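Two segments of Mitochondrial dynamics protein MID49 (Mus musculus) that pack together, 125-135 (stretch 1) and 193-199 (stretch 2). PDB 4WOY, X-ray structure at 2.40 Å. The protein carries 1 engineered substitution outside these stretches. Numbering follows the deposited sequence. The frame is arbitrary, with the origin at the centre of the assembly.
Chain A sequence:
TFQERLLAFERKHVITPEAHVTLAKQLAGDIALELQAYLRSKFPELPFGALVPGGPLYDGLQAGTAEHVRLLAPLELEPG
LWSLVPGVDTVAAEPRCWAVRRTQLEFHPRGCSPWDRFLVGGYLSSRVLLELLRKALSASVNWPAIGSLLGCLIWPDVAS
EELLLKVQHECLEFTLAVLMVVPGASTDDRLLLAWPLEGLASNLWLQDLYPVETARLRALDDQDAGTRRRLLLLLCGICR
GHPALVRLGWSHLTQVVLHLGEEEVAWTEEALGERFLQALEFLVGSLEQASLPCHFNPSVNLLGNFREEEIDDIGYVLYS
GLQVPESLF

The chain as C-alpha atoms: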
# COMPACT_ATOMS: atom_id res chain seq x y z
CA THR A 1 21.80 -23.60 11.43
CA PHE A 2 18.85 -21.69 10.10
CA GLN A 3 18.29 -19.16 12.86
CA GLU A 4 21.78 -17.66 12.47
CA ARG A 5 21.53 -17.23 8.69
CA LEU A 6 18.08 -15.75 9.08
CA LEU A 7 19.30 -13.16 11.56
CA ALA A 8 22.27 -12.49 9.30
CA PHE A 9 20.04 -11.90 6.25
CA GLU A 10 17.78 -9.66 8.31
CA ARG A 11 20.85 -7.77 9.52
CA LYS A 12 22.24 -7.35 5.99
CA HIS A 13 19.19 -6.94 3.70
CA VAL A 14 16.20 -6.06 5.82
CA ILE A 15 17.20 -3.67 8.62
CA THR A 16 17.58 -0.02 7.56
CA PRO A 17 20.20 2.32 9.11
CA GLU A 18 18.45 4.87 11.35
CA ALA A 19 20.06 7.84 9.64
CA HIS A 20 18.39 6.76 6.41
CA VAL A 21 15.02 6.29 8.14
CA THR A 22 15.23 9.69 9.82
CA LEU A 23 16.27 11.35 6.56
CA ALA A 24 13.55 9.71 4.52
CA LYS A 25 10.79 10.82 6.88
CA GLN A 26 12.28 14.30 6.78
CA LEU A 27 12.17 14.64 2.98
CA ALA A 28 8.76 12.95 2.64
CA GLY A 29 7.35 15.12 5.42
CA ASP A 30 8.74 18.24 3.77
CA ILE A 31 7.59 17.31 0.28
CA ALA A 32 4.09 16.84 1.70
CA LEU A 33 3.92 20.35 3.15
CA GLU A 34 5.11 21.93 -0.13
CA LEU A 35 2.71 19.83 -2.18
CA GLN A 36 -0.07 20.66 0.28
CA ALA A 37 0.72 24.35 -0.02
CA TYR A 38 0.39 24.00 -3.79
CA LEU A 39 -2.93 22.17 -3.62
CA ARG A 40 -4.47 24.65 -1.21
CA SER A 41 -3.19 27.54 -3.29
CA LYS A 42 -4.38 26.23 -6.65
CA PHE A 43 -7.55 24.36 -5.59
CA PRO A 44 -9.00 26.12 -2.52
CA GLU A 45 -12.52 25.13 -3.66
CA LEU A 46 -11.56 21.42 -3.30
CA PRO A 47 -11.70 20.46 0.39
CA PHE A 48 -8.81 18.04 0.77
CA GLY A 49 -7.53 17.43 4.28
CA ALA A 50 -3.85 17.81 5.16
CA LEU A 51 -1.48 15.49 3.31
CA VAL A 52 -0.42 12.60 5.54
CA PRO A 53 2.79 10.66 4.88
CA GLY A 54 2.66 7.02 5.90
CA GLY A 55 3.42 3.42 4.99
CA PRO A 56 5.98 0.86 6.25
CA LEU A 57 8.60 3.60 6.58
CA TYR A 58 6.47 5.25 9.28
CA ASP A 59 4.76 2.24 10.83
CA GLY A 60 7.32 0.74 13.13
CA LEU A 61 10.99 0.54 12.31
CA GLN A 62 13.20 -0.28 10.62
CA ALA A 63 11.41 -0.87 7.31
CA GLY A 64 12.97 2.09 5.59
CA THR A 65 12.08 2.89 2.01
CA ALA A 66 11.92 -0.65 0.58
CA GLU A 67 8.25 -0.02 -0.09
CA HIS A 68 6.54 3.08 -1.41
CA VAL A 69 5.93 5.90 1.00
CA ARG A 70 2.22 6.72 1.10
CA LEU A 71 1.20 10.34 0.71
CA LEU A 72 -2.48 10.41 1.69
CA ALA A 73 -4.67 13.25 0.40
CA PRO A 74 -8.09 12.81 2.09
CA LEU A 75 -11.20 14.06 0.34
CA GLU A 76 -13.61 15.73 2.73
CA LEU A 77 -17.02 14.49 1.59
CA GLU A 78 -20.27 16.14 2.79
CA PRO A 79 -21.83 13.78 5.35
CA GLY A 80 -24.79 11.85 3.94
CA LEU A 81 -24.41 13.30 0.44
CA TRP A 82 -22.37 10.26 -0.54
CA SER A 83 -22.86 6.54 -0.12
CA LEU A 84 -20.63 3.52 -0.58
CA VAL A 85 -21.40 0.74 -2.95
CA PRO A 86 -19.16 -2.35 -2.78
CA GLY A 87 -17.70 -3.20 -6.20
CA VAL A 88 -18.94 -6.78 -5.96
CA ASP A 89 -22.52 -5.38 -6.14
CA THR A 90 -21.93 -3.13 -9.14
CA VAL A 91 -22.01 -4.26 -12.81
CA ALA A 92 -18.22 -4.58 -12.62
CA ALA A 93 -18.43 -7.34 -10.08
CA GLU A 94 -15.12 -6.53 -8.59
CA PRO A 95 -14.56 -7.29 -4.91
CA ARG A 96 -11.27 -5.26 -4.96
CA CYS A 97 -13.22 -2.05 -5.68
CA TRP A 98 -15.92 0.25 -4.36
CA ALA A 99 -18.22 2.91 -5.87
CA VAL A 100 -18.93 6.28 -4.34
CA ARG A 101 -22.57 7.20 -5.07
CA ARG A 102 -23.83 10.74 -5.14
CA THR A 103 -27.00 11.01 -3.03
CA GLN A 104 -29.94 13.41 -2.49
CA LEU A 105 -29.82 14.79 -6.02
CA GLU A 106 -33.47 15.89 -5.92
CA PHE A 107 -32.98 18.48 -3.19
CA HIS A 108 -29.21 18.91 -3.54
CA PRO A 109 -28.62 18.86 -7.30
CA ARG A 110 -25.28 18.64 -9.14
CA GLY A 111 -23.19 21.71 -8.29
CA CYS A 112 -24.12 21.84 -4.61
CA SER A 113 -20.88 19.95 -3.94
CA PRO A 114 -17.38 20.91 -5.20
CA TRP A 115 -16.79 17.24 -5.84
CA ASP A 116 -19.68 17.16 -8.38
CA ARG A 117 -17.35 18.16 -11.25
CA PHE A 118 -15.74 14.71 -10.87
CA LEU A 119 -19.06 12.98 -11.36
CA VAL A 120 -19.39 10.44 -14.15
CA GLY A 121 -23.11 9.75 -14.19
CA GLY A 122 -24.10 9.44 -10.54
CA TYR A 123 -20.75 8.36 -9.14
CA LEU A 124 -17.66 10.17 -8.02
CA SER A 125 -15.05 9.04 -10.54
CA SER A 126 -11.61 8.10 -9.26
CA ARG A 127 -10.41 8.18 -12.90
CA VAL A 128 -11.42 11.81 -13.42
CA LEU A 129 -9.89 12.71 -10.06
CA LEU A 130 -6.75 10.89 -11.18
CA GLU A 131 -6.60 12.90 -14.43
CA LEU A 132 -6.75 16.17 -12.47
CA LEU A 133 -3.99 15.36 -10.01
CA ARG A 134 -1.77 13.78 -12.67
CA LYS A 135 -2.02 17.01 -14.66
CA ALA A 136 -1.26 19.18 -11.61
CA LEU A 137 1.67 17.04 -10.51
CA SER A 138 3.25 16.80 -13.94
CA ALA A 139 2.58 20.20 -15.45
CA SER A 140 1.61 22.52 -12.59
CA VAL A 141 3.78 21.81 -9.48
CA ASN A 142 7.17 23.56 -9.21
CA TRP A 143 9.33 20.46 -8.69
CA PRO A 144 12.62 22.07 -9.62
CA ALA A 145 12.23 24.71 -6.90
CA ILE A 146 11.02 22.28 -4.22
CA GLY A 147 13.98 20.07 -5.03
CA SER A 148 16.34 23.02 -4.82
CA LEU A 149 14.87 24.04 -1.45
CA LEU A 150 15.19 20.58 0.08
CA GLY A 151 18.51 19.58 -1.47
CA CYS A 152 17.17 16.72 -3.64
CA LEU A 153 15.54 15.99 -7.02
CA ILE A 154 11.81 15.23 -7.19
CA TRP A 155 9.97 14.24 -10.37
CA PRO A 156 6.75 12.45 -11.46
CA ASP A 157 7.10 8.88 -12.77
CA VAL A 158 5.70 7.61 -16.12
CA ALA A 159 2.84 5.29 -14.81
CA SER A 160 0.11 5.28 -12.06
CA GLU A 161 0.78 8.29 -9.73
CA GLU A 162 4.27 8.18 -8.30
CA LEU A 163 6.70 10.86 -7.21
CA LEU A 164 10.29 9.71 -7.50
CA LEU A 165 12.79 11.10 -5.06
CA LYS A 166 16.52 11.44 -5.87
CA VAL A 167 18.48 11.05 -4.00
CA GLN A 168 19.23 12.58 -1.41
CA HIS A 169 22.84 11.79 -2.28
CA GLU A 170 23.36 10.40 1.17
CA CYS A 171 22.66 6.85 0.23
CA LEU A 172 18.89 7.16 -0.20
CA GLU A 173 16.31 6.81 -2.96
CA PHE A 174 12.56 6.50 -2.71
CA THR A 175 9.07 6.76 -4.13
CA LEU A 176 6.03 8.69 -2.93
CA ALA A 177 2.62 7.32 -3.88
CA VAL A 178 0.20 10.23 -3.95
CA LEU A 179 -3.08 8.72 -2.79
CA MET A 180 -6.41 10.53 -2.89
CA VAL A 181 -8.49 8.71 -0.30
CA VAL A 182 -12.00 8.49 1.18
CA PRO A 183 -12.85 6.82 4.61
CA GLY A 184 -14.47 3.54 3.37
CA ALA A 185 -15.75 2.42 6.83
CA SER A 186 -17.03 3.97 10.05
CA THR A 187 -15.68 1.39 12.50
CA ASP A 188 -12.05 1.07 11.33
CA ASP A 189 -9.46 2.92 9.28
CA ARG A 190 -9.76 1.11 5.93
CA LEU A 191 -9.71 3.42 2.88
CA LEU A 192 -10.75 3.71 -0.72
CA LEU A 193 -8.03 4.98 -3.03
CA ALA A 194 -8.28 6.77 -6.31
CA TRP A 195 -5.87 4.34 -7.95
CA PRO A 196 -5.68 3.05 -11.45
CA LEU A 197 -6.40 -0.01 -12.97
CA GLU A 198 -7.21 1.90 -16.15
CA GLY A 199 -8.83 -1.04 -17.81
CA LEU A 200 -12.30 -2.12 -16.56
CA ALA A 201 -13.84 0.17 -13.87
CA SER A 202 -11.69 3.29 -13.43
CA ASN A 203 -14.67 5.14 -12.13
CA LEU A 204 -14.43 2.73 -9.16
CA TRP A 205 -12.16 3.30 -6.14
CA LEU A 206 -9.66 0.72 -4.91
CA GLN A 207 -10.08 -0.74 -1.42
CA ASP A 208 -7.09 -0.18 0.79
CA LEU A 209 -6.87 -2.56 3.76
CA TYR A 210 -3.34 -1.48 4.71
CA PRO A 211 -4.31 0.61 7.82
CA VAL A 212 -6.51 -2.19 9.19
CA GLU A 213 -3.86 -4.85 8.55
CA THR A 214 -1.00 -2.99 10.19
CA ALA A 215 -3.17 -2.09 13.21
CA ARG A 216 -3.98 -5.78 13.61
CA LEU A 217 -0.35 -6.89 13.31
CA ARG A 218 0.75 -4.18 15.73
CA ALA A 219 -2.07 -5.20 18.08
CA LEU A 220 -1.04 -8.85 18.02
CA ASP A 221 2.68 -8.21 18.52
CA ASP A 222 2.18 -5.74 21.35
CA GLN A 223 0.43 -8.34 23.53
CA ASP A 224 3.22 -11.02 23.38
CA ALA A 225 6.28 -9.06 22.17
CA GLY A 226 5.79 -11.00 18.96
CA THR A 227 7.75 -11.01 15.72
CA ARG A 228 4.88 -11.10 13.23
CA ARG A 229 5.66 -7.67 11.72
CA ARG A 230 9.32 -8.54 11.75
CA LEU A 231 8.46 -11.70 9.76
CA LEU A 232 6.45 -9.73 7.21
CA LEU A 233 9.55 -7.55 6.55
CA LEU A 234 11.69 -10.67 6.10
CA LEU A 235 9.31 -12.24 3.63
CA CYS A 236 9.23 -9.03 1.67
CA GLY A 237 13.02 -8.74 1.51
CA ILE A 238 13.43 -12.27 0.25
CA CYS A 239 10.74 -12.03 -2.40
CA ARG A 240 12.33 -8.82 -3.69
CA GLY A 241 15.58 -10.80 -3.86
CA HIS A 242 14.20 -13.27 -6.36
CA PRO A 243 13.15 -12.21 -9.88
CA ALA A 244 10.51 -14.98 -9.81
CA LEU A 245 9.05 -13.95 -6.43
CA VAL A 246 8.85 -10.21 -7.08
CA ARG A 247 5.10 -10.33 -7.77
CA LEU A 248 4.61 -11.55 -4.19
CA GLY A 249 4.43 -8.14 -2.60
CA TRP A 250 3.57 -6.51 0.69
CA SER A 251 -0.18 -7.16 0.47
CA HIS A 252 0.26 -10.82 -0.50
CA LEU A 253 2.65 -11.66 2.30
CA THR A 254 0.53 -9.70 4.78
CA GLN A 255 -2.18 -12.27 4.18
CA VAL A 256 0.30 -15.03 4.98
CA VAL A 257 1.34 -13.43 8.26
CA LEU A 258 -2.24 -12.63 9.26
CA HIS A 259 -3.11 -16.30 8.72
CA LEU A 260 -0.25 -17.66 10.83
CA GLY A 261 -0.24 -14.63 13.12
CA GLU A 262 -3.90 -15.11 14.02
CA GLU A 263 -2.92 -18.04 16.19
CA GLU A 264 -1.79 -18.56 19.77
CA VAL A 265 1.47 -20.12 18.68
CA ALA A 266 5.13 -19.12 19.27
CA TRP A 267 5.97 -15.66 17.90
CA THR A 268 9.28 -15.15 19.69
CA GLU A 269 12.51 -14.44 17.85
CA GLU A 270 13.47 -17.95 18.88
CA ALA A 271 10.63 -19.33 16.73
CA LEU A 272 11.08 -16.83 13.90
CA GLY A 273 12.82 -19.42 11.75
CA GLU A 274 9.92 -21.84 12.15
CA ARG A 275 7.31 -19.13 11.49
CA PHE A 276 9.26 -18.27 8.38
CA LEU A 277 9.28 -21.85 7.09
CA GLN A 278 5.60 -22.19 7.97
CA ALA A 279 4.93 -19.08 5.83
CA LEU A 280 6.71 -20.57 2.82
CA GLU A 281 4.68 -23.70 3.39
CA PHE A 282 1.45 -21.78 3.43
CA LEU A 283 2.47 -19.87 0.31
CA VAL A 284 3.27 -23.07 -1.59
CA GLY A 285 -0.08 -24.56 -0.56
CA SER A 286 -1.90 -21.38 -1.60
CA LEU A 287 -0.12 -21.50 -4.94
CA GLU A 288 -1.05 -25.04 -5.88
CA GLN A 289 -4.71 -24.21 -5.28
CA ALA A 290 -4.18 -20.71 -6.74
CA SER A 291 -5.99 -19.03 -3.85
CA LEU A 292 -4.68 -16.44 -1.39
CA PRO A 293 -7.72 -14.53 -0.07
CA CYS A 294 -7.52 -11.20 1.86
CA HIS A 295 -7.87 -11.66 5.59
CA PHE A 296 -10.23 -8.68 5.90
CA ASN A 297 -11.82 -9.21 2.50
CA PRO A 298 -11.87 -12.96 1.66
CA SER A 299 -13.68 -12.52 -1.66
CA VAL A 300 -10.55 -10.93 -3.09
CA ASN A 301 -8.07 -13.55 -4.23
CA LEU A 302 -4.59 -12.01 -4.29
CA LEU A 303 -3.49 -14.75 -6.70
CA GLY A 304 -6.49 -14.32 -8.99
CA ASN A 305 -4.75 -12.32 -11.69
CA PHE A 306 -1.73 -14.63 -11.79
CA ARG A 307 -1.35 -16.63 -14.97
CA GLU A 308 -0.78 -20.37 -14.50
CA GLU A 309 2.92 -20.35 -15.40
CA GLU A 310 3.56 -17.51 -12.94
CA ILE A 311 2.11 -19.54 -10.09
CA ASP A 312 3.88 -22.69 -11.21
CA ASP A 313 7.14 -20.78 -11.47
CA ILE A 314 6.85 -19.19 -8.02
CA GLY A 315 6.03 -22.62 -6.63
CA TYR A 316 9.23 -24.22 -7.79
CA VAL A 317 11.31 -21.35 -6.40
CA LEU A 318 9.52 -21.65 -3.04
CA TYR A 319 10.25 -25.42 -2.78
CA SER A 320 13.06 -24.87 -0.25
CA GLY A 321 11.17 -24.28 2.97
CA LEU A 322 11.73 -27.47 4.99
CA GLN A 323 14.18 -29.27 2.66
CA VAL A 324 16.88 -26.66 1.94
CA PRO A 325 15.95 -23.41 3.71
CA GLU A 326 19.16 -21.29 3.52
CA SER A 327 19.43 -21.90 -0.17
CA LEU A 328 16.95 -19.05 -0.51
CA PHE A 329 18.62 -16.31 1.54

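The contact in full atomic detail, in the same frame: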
# COMPACT_ATOMS: atom_id res chain seq x y z
N SER A 125 -15.97 9.83 -9.73
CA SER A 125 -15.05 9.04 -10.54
C SER A 125 -13.60 9.16 -10.07
O SER A 125 -13.03 10.22 -10.18
CB SER A 125 -15.13 9.44 -12.01
OG SER A 125 -14.16 8.73 -12.77
N SER A 126 -13.01 8.07 -9.61
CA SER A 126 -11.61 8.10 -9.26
C SER A 126 -10.77 8.46 -10.50
O SER A 126 -9.82 9.23 -10.39
CB SER A 126 -11.18 6.77 -8.63
OG SER A 126 -11.22 5.73 -9.57
N ARG A 127 -11.16 7.95 -11.67
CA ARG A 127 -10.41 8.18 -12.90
C ARG A 127 -10.31 9.66 -13.25
O ARG A 127 -9.25 10.12 -13.66
CB ARG A 127 -11.04 7.45 -14.09
CG ARG A 127 -10.52 7.93 -15.46
CD ARG A 127 -11.17 7.18 -16.62
NE ARG A 127 -12.63 7.33 -16.62
CZ ARG A 127 -13.28 8.38 -17.14
NH1 ARG A 127 -12.61 9.38 -17.71
NH2 ARG A 127 -14.61 8.42 -17.09
N VAL A 128 -11.41 10.39 -13.12
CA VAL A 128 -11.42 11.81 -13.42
C VAL A 128 -10.59 12.58 -12.37
O VAL A 128 -9.81 13.48 -12.70
CB VAL A 128 -12.86 12.36 -13.51
CG1 VAL A 128 -12.86 13.87 -13.75
CG2 VAL A 128 -13.62 11.64 -14.64
N LEU A 129 -10.73 12.17 -11.12
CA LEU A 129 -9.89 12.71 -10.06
C LEU A 129 -8.42 12.47 -10.35
O LEU A 129 -7.61 13.37 -10.20
CB LEU A 129 -10.28 12.08 -8.74
CG LEU A 129 -11.43 12.91 -8.17
CD1 LEU A 129 -12.30 12.10 -7.22
CD2 LEU A 129 -10.81 14.15 -7.49
N LEU A 130 -8.10 11.26 -10.80
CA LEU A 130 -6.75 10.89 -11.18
C LEU A 130 -6.21 11.78 -12.30
O LEU A 130 -5.08 12.26 -12.19
CB LEU A 130 -6.70 9.43 -11.61
CG LEU A 130 -6.52 8.42 -10.49
CD1 LEU A 130 -6.53 7.02 -11.07
CD2 LEU A 130 -5.21 8.68 -9.74
N GLU A 131 -7.01 12.02 -13.33
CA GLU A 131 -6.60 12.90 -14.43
C GLU A 131 -6.21 14.31 -13.92
O GLU A 131 -5.22 14.88 -14.35
CB GLU A 131 -7.74 13.07 -15.45
CG GLU A 131 -8.23 11.81 -16.12
CD GLU A 131 -9.45 12.08 -17.03
OE1 GLU A 131 -10.16 13.08 -16.77
OE2 GLU A 131 -9.70 11.29 -17.98
N LEU A 132 -7.00 14.84 -12.99
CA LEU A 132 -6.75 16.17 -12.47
C LEU A 132 -5.44 16.25 -11.71
O LEU A 132 -4.66 17.15 -11.92
CB LEU A 132 -7.89 16.62 -11.56
CG LEU A 132 -7.69 18.03 -10.99
CD1 LEU A 132 -8.09 19.08 -12.00
CD2 LEU A 132 -8.42 18.20 -9.67
N LEU A 133 -5.21 15.32 -10.80
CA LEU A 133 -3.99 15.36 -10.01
C LEU A 133 -2.74 15.02 -10.83
O LEU A 133 -1.68 15.59 -10.59
CB LEU A 133 -4.12 14.42 -8.81
CG LEU A 133 -3.02 14.52 -7.76
CD1 LEU A 133 -2.71 15.97 -7.32
CD2 LEU A 133 -3.39 13.64 -6.59
N ARG A 134 -2.88 14.12 -11.80
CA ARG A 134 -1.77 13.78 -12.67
C ARG A 134 -1.32 15.02 -13.44
O ARG A 134 -0.13 15.27 -13.61
CB ARG A 134 -2.13 12.64 -13.64
CG ARG A 134 -0.93 12.13 -14.49
CD ARG A 134 -1.11 10.68 -14.90
NE ARG A 134 -2.48 10.46 -15.33
CZ ARG A 134 -3.27 9.51 -14.84
NH1 ARG A 134 -2.82 8.65 -13.93
NH2 ARG A 134 -4.52 9.41 -15.29
N LYS A 135 -2.30 15.79 -13.91
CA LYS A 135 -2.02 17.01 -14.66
C LYS A 135 -1.36 18.07 -13.78
O LYS A 135 -0.40 18.70 -14.20
CB LYS A 135 -3.31 17.57 -15.26
CG LYS A 135 -3.08 18.71 -16.25
CD LYS A 135 -4.39 19.21 -16.88
CE LYS A 135 -4.70 18.49 -18.20
NZ LYS A 135 -5.85 19.09 -18.93
N LEU A 193 -9.00 4.15 -2.34
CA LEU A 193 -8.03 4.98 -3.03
C LEU A 193 -8.47 5.27 -4.45
O LEU A 193 -9.02 4.40 -5.12
CB LEU A 193 -6.66 4.30 -3.08
CG LEU A 193 -6.07 3.49 -1.94
CD1 LEU A 193 -5.05 2.54 -2.49
CD2 LEU A 193 -5.42 4.40 -0.94
N ALA A 194 -8.19 6.47 -4.91
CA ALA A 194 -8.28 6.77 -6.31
C ALA A 194 -7.02 6.20 -6.99
O ALA A 194 -6.03 6.91 -7.16
CB ALA A 194 -8.38 8.28 -6.53
N TRP A 195 -7.06 4.95 -7.39
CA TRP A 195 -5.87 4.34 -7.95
C TRP A 195 -6.26 3.71 -9.25
O TRP A 195 -7.40 3.32 -9.43
CB TRP A 195 -5.26 3.30 -7.01
CG TRP A 195 -3.73 3.20 -7.05
CD1 TRP A 195 -2.99 2.06 -7.17
CD2 TRP A 195 -2.78 4.29 -6.98
NE1 TRP A 195 -1.65 2.36 -7.15
CE2 TRP A 195 -1.49 3.72 -7.05
CE3 TRP A 195 -2.90 5.69 -6.87
CZ2 TRP A 195 -0.32 4.50 -7.00
CZ3 TRP A 195 -1.73 6.46 -6.83
CH2 TRP A 195 -0.46 5.86 -6.89
N PRO A 196 -5.32 3.69 -10.20
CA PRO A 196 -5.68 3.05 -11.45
C PRO A 196 -5.74 1.56 -11.33
O PRO A 196 -5.04 0.90 -10.56
CB PRO A 196 -4.54 3.46 -12.39
CG PRO A 196 -3.38 3.60 -11.49
CD PRO A 196 -3.95 4.23 -10.25
N LEU A 197 -6.68 1.06 -12.07
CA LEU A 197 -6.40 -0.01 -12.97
C LEU A 197 -7.23 0.67 -14.05
O LEU A 197 -8.41 0.99 -13.83
CB LEU A 197 -6.83 -1.39 -12.47
CG LEU A 197 -6.40 -2.57 -13.34
CD1 LEU A 197 -4.95 -2.94 -13.02
CD2 LEU A 197 -7.29 -3.76 -13.10
N GLU A 198 -6.60 0.98 -15.19
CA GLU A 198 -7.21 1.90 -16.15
C GLU A 198 -7.97 1.14 -17.22
O GLU A 198 -8.57 1.72 -18.12
CB GLU A 198 -6.14 2.81 -16.77
CG GLU A 198 -5.72 3.95 -15.86
CD GLU A 198 -4.56 4.75 -16.40
OE1 GLU A 198 -3.48 4.16 -16.62
OE2 GLU A 198 -4.72 5.97 -16.61
N GLY A 199 -7.91 -0.18 -17.10
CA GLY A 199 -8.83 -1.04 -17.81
C GLY A 199 -10.00 -1.21 -16.86
O GLY A 199 -9.92 -0.79 -15.70

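A helix (126-135) of mouse MID49 packs against an irregular segment (193-199). The two stretches bury 284 Å² between them, both sides summed, and no hydrogen bond crosses the contact; it is held by apolar packing and, at its margin, by one long salt bridge. S126, L130 and R134, spaced four residues apart and so on one side of the helix, supply every approach within 4.5 Å from stretch 1.

Most of the contact is apolar and van der Waals packing. The two stretches come closest, CA to CA, at S126 and A194, whose CA atoms lie 4.6 Å apart. Both CA-to-CB bonds point toward the opposing stretch, and the small side chains permit this approach: S126 CB sits 3.7 Å from A194 CA and 3.8 Å from A194 CB. The S126 hydroxyl, in the p rotamer, is hydrogen-bonded elsewhere in the structure. One turn on, L130 has the largest area covered by the other stretch, 73 Å², and touches three consecutive residues. Its CG lies 4.4 Å from A194 CB, and its CD2 is 3.2 Å from A194 O, a tight carbon-oxygen contact. Its CD1 reaches further along the segment, 3.8 Å from W195 C, 3.6 Å from P196 N and 3.9 Å from P196 CD. L130 thus packs on backbone as much as on side chains. The CA-to-CB bond of W195 points away from the helix, and its nearest contact with L130 is through the main-chain C; the indole stays slightly farther off, W195 CE3 being 4.7 Å from L130 CD2.

The one charged pair lies at the edge of the apolar patch, where R134 NH2 and E198 OE2 form a long salt bridge of 3.7 Å. The carboxylate oxygen lies well out of the guanidinium plane and no N-H points at it, so the pairing rests on charge alone. The CA-to-CB bond of E198 runs sideways, but the end of its side chain comes nearer the helix. E198 is exposed and poorly ordered, so this link is less sharply defined than the packing around L130.

Within the helix, S125 caps the N-terminal end: its OG accepts from V128 N at 3.2 Å, with an N-H...O angle of 162°, satisfying an amide that lacks a partner in the first turn. Regular backbone bonds follow, among them L130 N to S126 O at 2.7 Å and R134 N to L130 O at 2.9 Å, which link the three contacting residues in succession. R127 NH1 and E131 OE2 form a salt bridge of 3.5 Å along the helix, apart from the contact itself.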